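Long-range contacts in oligogalacturonate-specific porin kdgM (Dickeya dadantii, PDB 4FQE), which forms a monomeric beta-barrel channel in the bacterial outer membrane that is specific for oligogalacturonides and is required for full virulence: residues Y91-G97 against L109-F115; V1-Y5 against V212-F216; E191-V195 against Q205-R209. All coordinates share one frame; numbering follows the deposited sequence. Where two conformers were deposited one is given.

Contact 1. Residues Y91-G97 against L109-F115; sequences YRPYLRG and LRYRPYF. With C8E ((hydroxyethyloxy)tri(ethyloxy)octane), chain H; C8E ((hydroxyethyloxy)tri(ethyloxy)octane), chain E.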
# COMPACT_ATOMS: atom_id res chain seq x y z
N TYR A 91 13.10 3.80 -8.93
CA TYR A 91 12.37 2.90 -9.80
C TYR A 91 12.13 1.64 -8.96
O TYR A 91 13.06 1.05 -8.45
CB TYR A 91 13.21 2.60 -11.04
CG TYR A 91 12.76 1.41 -11.83
CD1 TYR A 91 11.43 1.25 -12.18
CD2 TYR A 91 13.66 0.44 -12.23
CE1 TYR A 91 11.01 0.14 -12.90
CE2 TYR A 91 13.25 -0.65 -12.98
CZ TYR A 91 11.91 -0.79 -13.30
OH TYR A 91 11.49 -1.89 -14.03
N ARG A 92 10.87 1.26 -8.80
CA ARG A 92 10.52 0.12 -7.97
C ARG A 92 9.49 -0.72 -8.71
O ARG A 92 8.29 -0.52 -8.53
CB ARG A 92 9.97 0.61 -6.63
CG ARG A 92 10.92 1.54 -5.89
CD ARG A 92 10.48 1.79 -4.46
NE ARG A 92 9.27 2.61 -4.37
CZ ARG A 92 8.60 2.87 -3.25
NH1 ARG A 92 9.00 2.36 -2.09
NH2 ARG A 92 7.51 3.64 -3.27
N PRO A 93 9.95 -1.63 -9.58
CA PRO A 93 9.03 -2.58 -10.17
C PRO A 93 8.65 -3.60 -9.10
O PRO A 93 9.33 -3.68 -8.09
CB PRO A 93 9.87 -3.27 -11.25
CG PRO A 93 11.23 -3.27 -10.68
CD PRO A 93 11.35 -1.99 -9.86
N TYR A 94 7.57 -4.35 -9.28
CA TYR A 94 7.22 -5.36 -8.29
C TYR A 94 6.44 -6.51 -8.84
O TYR A 94 5.89 -6.42 -9.92
CB TYR A 94 6.44 -4.72 -7.14
CG TYR A 94 5.07 -4.18 -7.49
CD1 TYR A 94 4.87 -2.82 -7.78
CD2 TYR A 94 3.96 -5.02 -7.53
CE1 TYR A 94 3.60 -2.32 -8.06
CE2 TYR A 94 2.70 -4.52 -7.84
CZ TYR A 94 2.53 -3.17 -8.10
OH TYR A 94 1.28 -2.69 -8.42
N LEU A 95 6.40 -7.59 -8.07
CA LEU A 95 5.52 -8.74 -8.33
C LEU A 95 4.78 -9.08 -7.02
O LEU A 95 5.41 -9.34 -6.01
CB LEU A 95 6.32 -9.94 -8.79
CG LEU A 95 5.54 -11.16 -9.32
CD1 LEU A 95 4.67 -10.79 -10.51
CD2 LEU A 95 6.49 -12.31 -9.73
N ARG A 96 3.45 -9.03 -7.06
CA ARG A 96 2.63 -9.37 -5.89
C ARG A 96 1.78 -10.61 -6.20
O ARG A 96 1.02 -10.62 -7.15
CB ARG A 96 1.73 -8.19 -5.49
CG ARG A 96 0.80 -8.50 -4.32
CD ARG A 96 0.27 -7.26 -3.60
NE ARG A 96 0.05 -6.16 -4.55
CZ ARG A 96 0.06 -4.86 -4.25
NH1 ARG A 96 -0.15 -3.97 -5.21
NH2 ARG A 96 0.29 -4.44 -3.01
N GLY A 97 1.93 -11.64 -5.40
CA GLY A 97 1.03 -12.79 -5.47
C GLY A 97 -0.02 -12.71 -4.41
O GLY A 97 0.26 -12.29 -3.28
N LEU A 109 1.96 -11.67 -1.00
CA LEU A 109 3.37 -11.48 -0.85
C LEU A 109 3.84 -10.65 -2.05
O LEU A 109 3.44 -10.90 -3.19
CB LEU A 109 4.11 -12.82 -0.76
CG LEU A 109 5.61 -12.75 -0.45
CD1 LEU A 109 5.86 -12.19 0.93
CD2 LEU A 109 6.29 -14.10 -0.61
N ARG A 110 4.62 -9.62 -1.75
CA ARG A 110 5.14 -8.70 -2.77
C ARG A 110 6.64 -8.63 -2.69
O ARG A 110 7.17 -8.39 -1.62
CB ARG A 110 4.55 -7.28 -2.61
CG ARG A 110 5.02 -6.32 -3.73
CD ARG A 110 4.44 -4.91 -3.55
NE ARG A 110 4.91 -4.37 -2.28
CZ ARG A 110 4.48 -3.26 -1.71
NH1 ARG A 110 3.57 -2.49 -2.32
NH2 ARG A 110 4.96 -2.91 -0.52
N TYR A 111 7.31 -8.82 -3.83
CA TYR A 111 8.75 -8.54 -3.99
C TYR A 111 8.90 -7.25 -4.80
O TYR A 111 8.37 -7.14 -5.90
CB TYR A 111 9.48 -9.70 -4.67
CG TYR A 111 10.93 -9.40 -5.01
CD1 TYR A 111 11.87 -9.14 -4.01
CD2 TYR A 111 11.35 -9.38 -6.32
CE1 TYR A 111 13.18 -8.86 -4.33
CE2 TYR A 111 12.67 -9.10 -6.66
CZ TYR A 111 13.57 -8.86 -5.65
OH TYR A 111 14.86 -8.57 -6.02
N ARG A 112 9.57 -6.26 -4.20
CA ARG A 112 9.72 -4.95 -4.81
C ARG A 112 11.16 -4.44 -4.68
O ARG A 112 11.50 -3.77 -3.68
CB ARG A 112 8.73 -3.96 -4.17
CG ARG A 112 8.72 -2.56 -4.77
CD ARG A 112 7.60 -1.70 -4.20
NE ARG A 112 7.82 -1.32 -2.81
CZ ARG A 112 7.05 -0.48 -2.13
NH1 ARG A 112 6.00 0.09 -2.71
NH2 ARG A 112 7.32 -0.19 -0.86
N PRO A 113 12.00 -4.71 -5.68
CA PRO A 113 13.32 -4.13 -5.59
C PRO A 113 13.21 -2.61 -5.75
O PRO A 113 12.18 -2.11 -6.23
CB PRO A 113 14.08 -4.79 -6.74
CG PRO A 113 13.06 -5.28 -7.68
CD PRO A 113 11.83 -5.56 -6.87
N TYR A 114 14.22 -1.89 -5.30
CA TYR A 114 14.27 -0.44 -5.52
C TYR A 114 15.62 -0.09 -6.11
O TYR A 114 16.65 -0.63 -5.73
CB TYR A 114 13.94 0.37 -4.24
CG TYR A 114 14.87 0.20 -3.06
CD1 TYR A 114 16.06 0.93 -2.98
CD2 TYR A 114 14.54 -0.64 -2.00
CE1 TYR A 114 16.91 0.79 -1.89
CE2 TYR A 114 15.38 -0.80 -0.91
CZ TYR A 114 16.55 -0.07 -0.84
OH TYR A 114 17.38 -0.22 0.24
N PHE A 115 15.59 0.77 -7.11
CA PHE A 115 16.80 1.32 -7.72
C PHE A 115 16.62 2.82 -7.52
O PHE A 115 15.90 3.44 -8.27
CB PHE A 115 16.91 0.89 -9.19
CG PHE A 115 16.74 -0.59 -9.43
CD1 PHE A 115 17.84 -1.44 -9.42
CD2 PHE A 115 15.48 -1.14 -9.65
CE1 PHE A 115 17.69 -2.81 -9.63
CE2 PHE A 115 15.32 -2.50 -9.84
CZ PHE A 115 16.43 -3.34 -9.83
C1 C8E H . 10.21 -7.29 -9.24
C2 C8E H . 10.79 -7.67 -10.58
C3 C8E H . 9.85 -8.65 -11.26
C4 C8E H . 8.48 -8.03 -11.52
C5 C8E H . 8.23 -7.79 -13.00
C6 C8E H . 8.86 -6.47 -13.42
C7 C8E H . 7.83 -5.37 -13.59
C8 C8E H . 8.43 -4.16 -14.31
O9 C8E H . 8.21 -4.27 -15.72
C10 C8E H . 8.79 -3.20 -16.47
C11 C8E H . 7.87 -2.84 -17.64
O12 C8E H . 7.09 -1.68 -17.37
C13 C8E H . 5.88 -1.58 -18.13
C14 C8E H . 4.73 -2.28 -17.40
O15 C8E H . 3.56 -1.46 -17.28
C16 C8E H . 2.30 -2.13 -17.49
C17 C8E H . 1.83 -2.90 -16.26
O18 C8E H . 2.27 -4.27 -16.34
C19 C8E H . 3.29 -4.60 -15.40
C20 C8E H . 4.44 -5.32 -16.10
O21 C8E H . 5.70 -4.76 -15.71
C1 C8E E . 3.72 -14.79 -5.07
C2 C8E E . 4.77 -14.58 -6.14
C3 C8E E . 5.54 -13.28 -5.96
C4 C8E E . 6.27 -13.24 -4.62
C5 C8E E . 7.76 -12.93 -4.76
C6 C8E E . 8.52 -14.07 -5.43
C7 C8E E . 9.93 -14.37 -4.88
C8 C8E E . 10.30 -13.73 -3.54
O9 C8E E . 11.65 -14.04 -3.17
C10 C8E E . 12.05 -13.51 -1.90
C11 C8E E . 13.45 -12.91 -1.95
O12 C8E E . 14.07 -13.04 -0.66
C13 C8E E . 14.79 -14.28 -0.50
C14 C8E E . 14.82 -14.76 0.95
O15 C8E E . 13.53 -14.64 1.58
C16 C8E E . 13.63 -14.16 2.92
C17 C8E E . 12.28 -14.18 3.64
O18 C8E E . 12.30 -13.28 4.76
C19 C8E E . 13.18 -13.68 5.82
C20 C8E E . 14.46 -12.85 5.78
O21 C8E E . 15.64 -13.67 5.69
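The beta hairpin of strands 90-100 and 105-116, one antiparallel pair in the wall of the porin barrel, brings Tyr91-Gly97 against Leu109-Phe115. Its backbone ladder shows what proline does to a regular sheet. Tyr91-Phe115, Leu95-Tyr111 and Gly97-Leu109 are hydrogen-bonded pairs, but the same alternation sets Pro93 opposite Pro113, and neither has an N-H to give. The two rings meet instead, Pro93 CG lying 4.0 Å from Pro113 CG, and both buried carbonyls lack a conventional donor. Pro113 O rests 3.3 Å from Arg92 CA, and Pro93 O 3.5 Å from Arg112 CA, as CA-H...O contacts.

One face of the pair carries Arg92, Arg96, Arg110 and Arg112. Arg112 leaves its backbone with CG opposite the nitrogen (chi1 -176°) and bends at its third torsion, which in the conformer described lays its guanidinium against that of Arg92, centres 3.9 Å apart and planes at 26°. Arg110 NH2 sits over the centre of the other face of Arg112. Salt bridges from Arg92 to Glu61 and from Arg96 to Glu77 supply counter-charge; such a basic lining is consistent with passage of polyanionic oligogalacturonides.

The opposite face is largely apolar and is lined by detergent. Tyr91 and Phe115 run side by side, their rings at 23° but slid apart until they barely overlap, with Tyr91 CD2 3.5 Å from Phe115 CD2. One detergent tail begins beside the prolines, C1 lying 3.4 Å from Pro113 CD; a second ends on the bare backbone of Gly97, its C1 3.4 Å from Gly97 CA.

Contact 2. Residues V1-Y5 against V212-F216; sequences VSIDY and VQYSF. With C8E ((hydroxyethyloxy)tri(ethyloxy)octane), chain G.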
# COMPACT_ATOMS: atom_id res chain seq x y z
N VAL A 1 -12.70 4.52 -9.51
CA VAL A 1 -11.72 5.52 -9.08
C VAL A 1 -11.88 5.80 -7.59
O VAL A 1 -12.98 5.99 -7.12
CB VAL A 1 -11.89 6.86 -9.84
CG1 VAL A 1 -10.87 7.87 -9.36
CG2 VAL A 1 -11.74 6.65 -11.34
N SER A 2 -10.77 5.79 -6.87
CA SER A 2 -10.74 6.21 -5.51
C SER A 2 -9.66 7.29 -5.27
O SER A 2 -8.69 7.41 -6.02
CB SER A 2 -10.65 5.00 -4.57
OG SER A 2 -9.39 4.39 -4.64
N ILE A 3 -9.92 8.13 -4.28
CA ILE A 3 -8.98 9.15 -3.83
C ILE A 3 -8.78 8.90 -2.32
O ILE A 3 -9.74 8.77 -1.56
CB ILE A 3 -9.54 10.55 -4.09
CG1 ILE A 3 -9.73 10.79 -5.58
CG2 ILE A 3 -8.63 11.64 -3.49
CD1 ILE A 3 -10.57 12.02 -5.91
N ASP A 4 -7.52 8.81 -1.92
CA ASP A 4 -7.16 8.37 -0.60
C ASP A 4 -6.27 9.46 -0.03
O ASP A 4 -5.17 9.70 -0.52
CB ASP A 4 -6.45 7.01 -0.67
CG ASP A 4 -6.15 6.42 0.71
OD1 ASP A 4 -5.50 7.07 1.54
OD2 ASP A 4 -6.47 5.23 0.90
N TYR A 5 -6.75 10.10 1.03
CA TYR A 5 -5.95 11.00 1.81
C TYR A 5 -5.48 10.35 3.11
O TYR A 5 -6.25 9.65 3.77
CB TYR A 5 -6.75 12.24 2.20
CG TYR A 5 -6.02 13.04 3.27
CD1 TYR A 5 -4.88 13.78 2.95
CD2 TYR A 5 -6.42 12.98 4.60
CE1 TYR A 5 -4.20 14.48 3.94
CE2 TYR A 5 -5.74 13.67 5.60
CZ TYR A 5 -4.63 14.42 5.25
OH TYR A 5 -3.96 15.10 6.24
N VAL A 212 -8.64 8.39 4.94
CA VAL A 212 -9.93 8.03 4.41
C VAL A 212 -9.82 7.89 2.92
O VAL A 212 -9.10 8.64 2.25
CB VAL A 212 -11.02 9.07 4.79
CG1 VAL A 212 -10.65 10.44 4.24
CG2 VAL A 212 -12.39 8.59 4.30
N GLN A 213 -10.55 6.89 2.41
CA GLN A 213 -10.60 6.60 0.99
C GLN A 213 -12.00 6.88 0.50
O GLN A 213 -12.98 6.33 1.07
CB GLN A 213 -10.28 5.13 0.76
CG GLN A 213 -10.08 4.79 -0.70
CD GLN A 213 -9.97 3.29 -0.91
OE1 GLN A 213 -10.98 2.59 -0.94
NE2 GLN A 213 -8.77 2.80 -1.02
N TYR A 214 -12.10 7.74 -0.50
CA TYR A 214 -13.35 8.05 -1.14
C TYR A 214 -13.37 7.28 -2.46
O TYR A 214 -12.42 7.36 -3.19
CB TYR A 214 -13.46 9.54 -1.48
CG TYR A 214 -14.74 9.84 -2.23
CD1 TYR A 214 -14.77 9.84 -3.62
CD2 TYR A 214 -15.92 10.05 -1.54
CE1 TYR A 214 -15.95 10.10 -4.31
CE2 TYR A 214 -17.10 10.31 -2.22
CZ TYR A 214 -17.11 10.34 -3.59
OH TYR A 214 -18.28 10.57 -4.25
N SER A 215 -14.45 6.55 -2.70
CA SER A 215 -14.69 5.84 -3.95
C SER A 215 -15.88 6.42 -4.70
O SER A 215 -16.95 6.67 -4.13
CB SER A 215 -14.95 4.35 -3.70
OG SER A 215 -13.82 3.74 -3.09
N PHE A 216 -15.69 6.64 -6.00
CA PHE A 216 -16.77 7.13 -6.86
C PHE A 216 -17.70 6.01 -7.26
O PHE A 216 -17.26 4.90 -7.52
CB PHE A 216 -16.19 7.73 -8.14
CG PHE A 216 -15.50 9.03 -7.92
CD1 PHE A 216 -16.21 10.22 -8.04
CD2 PHE A 216 -14.16 9.07 -7.58
CE1 PHE A 216 -15.57 11.43 -7.84
CE2 PHE A 216 -13.52 10.27 -7.37
CZ PHE A 216 -14.23 11.45 -7.52
C1 C8E G . -8.60 14.14 -1.23
C2 C8E G . -9.37 13.97 0.06
C3 C8E G . -9.96 12.57 0.22
C4 C8E G . -10.95 12.21 -0.88
C5 C8E G . -12.21 13.09 -0.87
C6 C8E G . -12.37 13.93 -2.14
C7 C8E G . -13.52 13.42 -3.00
C8 C8E G . -14.06 14.50 -3.94
O9 C8E G . -15.42 14.26 -4.29
C10 C8E G . -16.30 14.66 -3.23
C11 C8E G . -17.76 14.47 -3.54
O12 C8E G . -18.46 14.25 -2.30
C13 C8E G . -18.31 15.27 -1.28
C14 C8E G . -19.46 16.26 -1.30
O15 C8E G . -19.18 17.29 -0.33
C16 C8E G . -18.27 18.30 -0.77
C17 C8E G . -17.09 18.50 0.15
O18 C8E G . -16.06 19.16 -0.60
C19 C8E G . -14.74 18.74 -0.28
C20 C8E G . -14.13 18.02 -1.47
O21 C8E G . -12.72 18.26 -1.48
O HOH W 1 -6.74 3.88 -1.97
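Phe216 turns the edge of its ring to Val1 and Ile3: Phe216 CD2 lies 3.3 Å from Val1 O, and Phe216 CE2 3.7 Å from Ile3 CD1. The backbone places the residue: Phe216 N donates to Val1 O over 3.0 Å almost straight. With CG beside its own backbone N (chi1 -72°), the ring presents its edge to the Val1 carbonyl, and Tyr214 CE1 covers the centre of one ring face. Farther along, Ile3-Tyr214 and Tyr5-Val212 are hydrogen-bonded pairs, each with two bonds.

On this apolar side a detergent chain lies against Ile3, Tyr5 and Tyr214, its C1 3.4 Å from Ile3 CG2 and its C7 over one face of the Tyr214 ring. The other side is polar. Asp4 OD2 and Gln213 NE2 flank a water whose modelled approach to NE2 is doubtfully short, while Asp4 OD1 is gripped by Arg20 in a salt bridge and by the hydroxyl of Tyr189.

First and last strands thus close the barrel through ordinary sheet bonding. The chemistry divides largely by face, aliphatic and aromatic groups meeting detergent outside and a carboxylate paired with an arginine turned inward, as expected of a membrane-spanning pore wall.

Contact 3. Residues E191-V195 against Q205-R209; sequences EVGNV and QTRYR. With C8E ((hydroxyethyloxy)tri(ethyloxy)octane), chain I.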
# COMPACT_ATOMS: atom_id res chain seq x y z
N GLU A 191 -4.00 3.15 11.12
CA GLU A 191 -2.91 2.18 11.14
C GLU A 191 -1.98 2.49 12.26
O GLU A 191 -1.74 3.65 12.56
CB GLU A 191 -2.10 2.19 9.83
CG GLU A 191 -2.93 2.18 8.56
CD GLU A 191 -2.11 2.34 7.30
OE1 GLU A 191 -1.05 1.65 7.17
OE2 GLU A 191 -2.54 3.15 6.42
N VAL A 192 -1.45 1.44 12.87
CA VAL A 192 -0.41 1.59 13.89
C VAL A 192 0.67 0.60 13.54
O VAL A 192 0.39 -0.60 13.32
CB VAL A 192 -0.93 1.32 15.29
CG1 VAL A 192 0.15 1.61 16.33
CG2 VAL A 192 -2.18 2.15 15.51
N GLY A 193 1.89 1.09 13.46
CA GLY A 193 3.01 0.24 13.13
C GLY A 193 4.22 0.44 13.99
O GLY A 193 4.36 1.45 14.64
N ASN A 194 5.08 -0.56 13.99
CA ASN A 194 6.37 -0.43 14.62
C ASN A 194 7.46 -0.58 13.59
O ASN A 194 7.50 -1.54 12.82
CB ASN A 194 6.58 -1.44 15.74
CG ASN A 194 5.80 -1.11 17.00
OD1 ASN A 194 5.12 -1.97 17.53
ND2 ASN A 194 5.91 0.13 17.50
N VAL A 195 8.34 0.41 13.58
CA VAL A 195 9.42 0.45 12.61
C VAL A 195 10.72 0.24 13.40
O VAL A 195 11.01 0.98 14.37
CB VAL A 195 9.33 1.76 11.81
CG1 VAL A 195 8.09 1.72 10.93
CG2 VAL A 195 9.23 2.98 12.73
N GLN A 205 10.45 2.70 17.14
CA GLN A 205 9.42 3.75 17.16
C GLN A 205 8.07 3.36 16.56
O GLN A 205 7.97 2.41 15.79
CB GLN A 205 9.95 5.01 16.48
CG GLN A 205 11.07 5.65 17.26
CD GLN A 205 11.14 7.15 17.07
OE1 GLN A 205 11.19 7.64 15.93
NE2 GLN A 205 11.14 7.90 18.18
N THR A 206 7.03 4.10 16.94
CA THR A 206 5.68 3.85 16.47
C THR A 206 5.27 4.88 15.42
O THR A 206 5.50 6.11 15.59
CB THR A 206 4.66 3.87 17.63
OG1 THR A 206 5.10 3.00 18.69
CG2 THR A 206 3.27 3.42 17.16
N ARG A 207 4.65 4.35 14.38
CA ARG A 207 4.18 5.11 13.23
C ARG A 207 2.67 5.01 13.21
O ARG A 207 2.10 3.90 13.17
CB ARG A 207 4.77 4.50 11.94
CG ARG A 207 4.27 5.16 10.67
CD ARG A 207 4.82 4.46 9.44
NE ARG A 207 4.18 3.15 9.25
CZ ARG A 207 4.68 2.17 8.51
NH1 ARG A 207 5.85 2.31 7.89
NH2 ARG A 207 4.03 1.03 8.39
N TYR A 208 2.03 6.16 13.23
CA TYR A 208 0.58 6.26 13.27
C TYR A 208 0.09 6.90 11.99
O TYR A 208 0.66 7.88 11.55
CB TYR A 208 0.13 7.18 14.42
CG TYR A 208 0.50 6.72 15.80
CD1 TYR A 208 1.61 7.25 16.45
CD2 TYR A 208 -0.28 5.80 16.49
CE1 TYR A 208 1.94 6.88 17.74
CE2 TYR A 208 0.05 5.40 17.79
CZ TYR A 208 1.17 5.94 18.39
OH TYR A 208 1.53 5.57 19.68
N ARG A 209 -0.95 6.31 11.41
CA ARG A 209 -1.62 6.85 10.25
C ARG A 209 -3.11 6.91 10.47
O ARG A 209 -3.71 5.98 11.02
CB ARG A 209 -1.35 5.99 9.01
CG ARG A 209 0.10 5.94 8.57
CD ARG A 209 0.39 4.77 7.68
NE ARG A 209 1.74 4.81 7.09
CZ ARG A 209 2.27 3.82 6.36
NH1 ARG A 209 1.63 2.68 6.15
NH2 ARG A 209 3.49 3.97 5.83
C1 C8E I . -7.13 -12.67 10.79
C2 C8E I . -5.70 -12.19 10.87
C3 C8E I . -5.53 -10.70 10.58
C4 C8E I . -5.55 -9.84 11.85
C5 C8E I . -4.16 -9.59 12.44
C6 C8E I . -4.11 -8.27 13.22
C7 C8E I . -3.29 -8.33 14.50
C8 C8E I . -1.86 -8.75 14.21
O9 C8E I . -0.97 -8.23 15.21
C10 C8E I . 0.40 -8.60 15.00
C11 C8E I . 1.21 -7.31 14.94
O12 C8E I . 2.40 -7.45 15.70
C13 C8E I . 2.90 -6.16 16.07
C14 C8E I . 4.19 -6.34 16.85
O15 C8E I . 4.57 -5.07 17.38
C16 C8E I . 5.98 -4.89 17.32
C17 C8E I . 6.54 -4.75 18.73
O18 C8E I . 7.79 -4.07 18.64
C19 C8E I . 8.35 -3.83 19.93
C20 C8E I . 7.92 -2.45 20.42
O21 C8E I . 8.91 -1.46 20.09
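Glu191 meets the guanidinium of Arg209 at its edge: OE1 of Glu191 lies in the guanidinium plane and accepts from Arg209 NH1 over 3.0 Å, and this bond is part of a salt bridge. The carboxylate is not coplanar with the guanidinium: the N-H reaches OE1 from 35° above the carboxylate plane, the two flat groups standing 73° apart. One face of the Arg209 guanidinium is covered by Arg207 NE. Arg207 is in turn held between two neighbours, with Arg209 NH2 3.4 Å above the centre of one guanidinium face and Val195 CG1 on the opposite face, 3.8 Å from Arg207 NH1. Gly193, the register partner of Arg207, adds no side chain on this side, where the bent arginine leans across the strand.

A second shell holds these charges in place. Asn175 spans both arms, giving its ND2 hydrogen to Glu191 OE1 and accepting from Arg207 NH2 through OD1, and Glu8 forms a salt bridge with Arg209 NE. With two donors on OE1, Glu191 is probably biased toward its ionised form.

On the other face, the Tyr208 ring has Thr206 CG2 3.5 Å above its plane toward the rim, and Val192 CG1 approaches Tyr208 CE2 at 4.1 Å. Val192 CG1 also packs on Thr206 CG2 at 3.7 Å, so three side chains form a small patch.

Between the two faces, Glu191-Arg209, Gly193-Arg207 and Val195-Gln205 are hydrogen-bonded pairs, although the last bond, from Gln205 N to Val195 O at 3.3 Å, is weak. The N-to-C directions of the two short strand segments differ by 155°, a twisted antiparallel ladder of the kind that makes up a beta hairpin in an outer-membrane barrel, with a charged cluster of Glu191, Arg207 and Arg209 on one face.

Overall arrangement
From the N terminus, the chain enters contact 2 at once, but that contact closes only when the last strand, 205-215, returns beside strand 2-9 and seals the twelve-stranded antiparallel barrel. Everything else lies within this long loop. Contact 1 is a local hairpin that shuts midway, between strands 90-100 and 105-116, on the side of the chain's centre opposite contact 2. Contact 3, another hairpin, follows in series and joins strand 186-195 to strand 205-215. Contacts 2 and 3 therefore share that final strand, their centres about 22 Å apart. None crosses another: two short-range pairings nest inside one end-to-end closure.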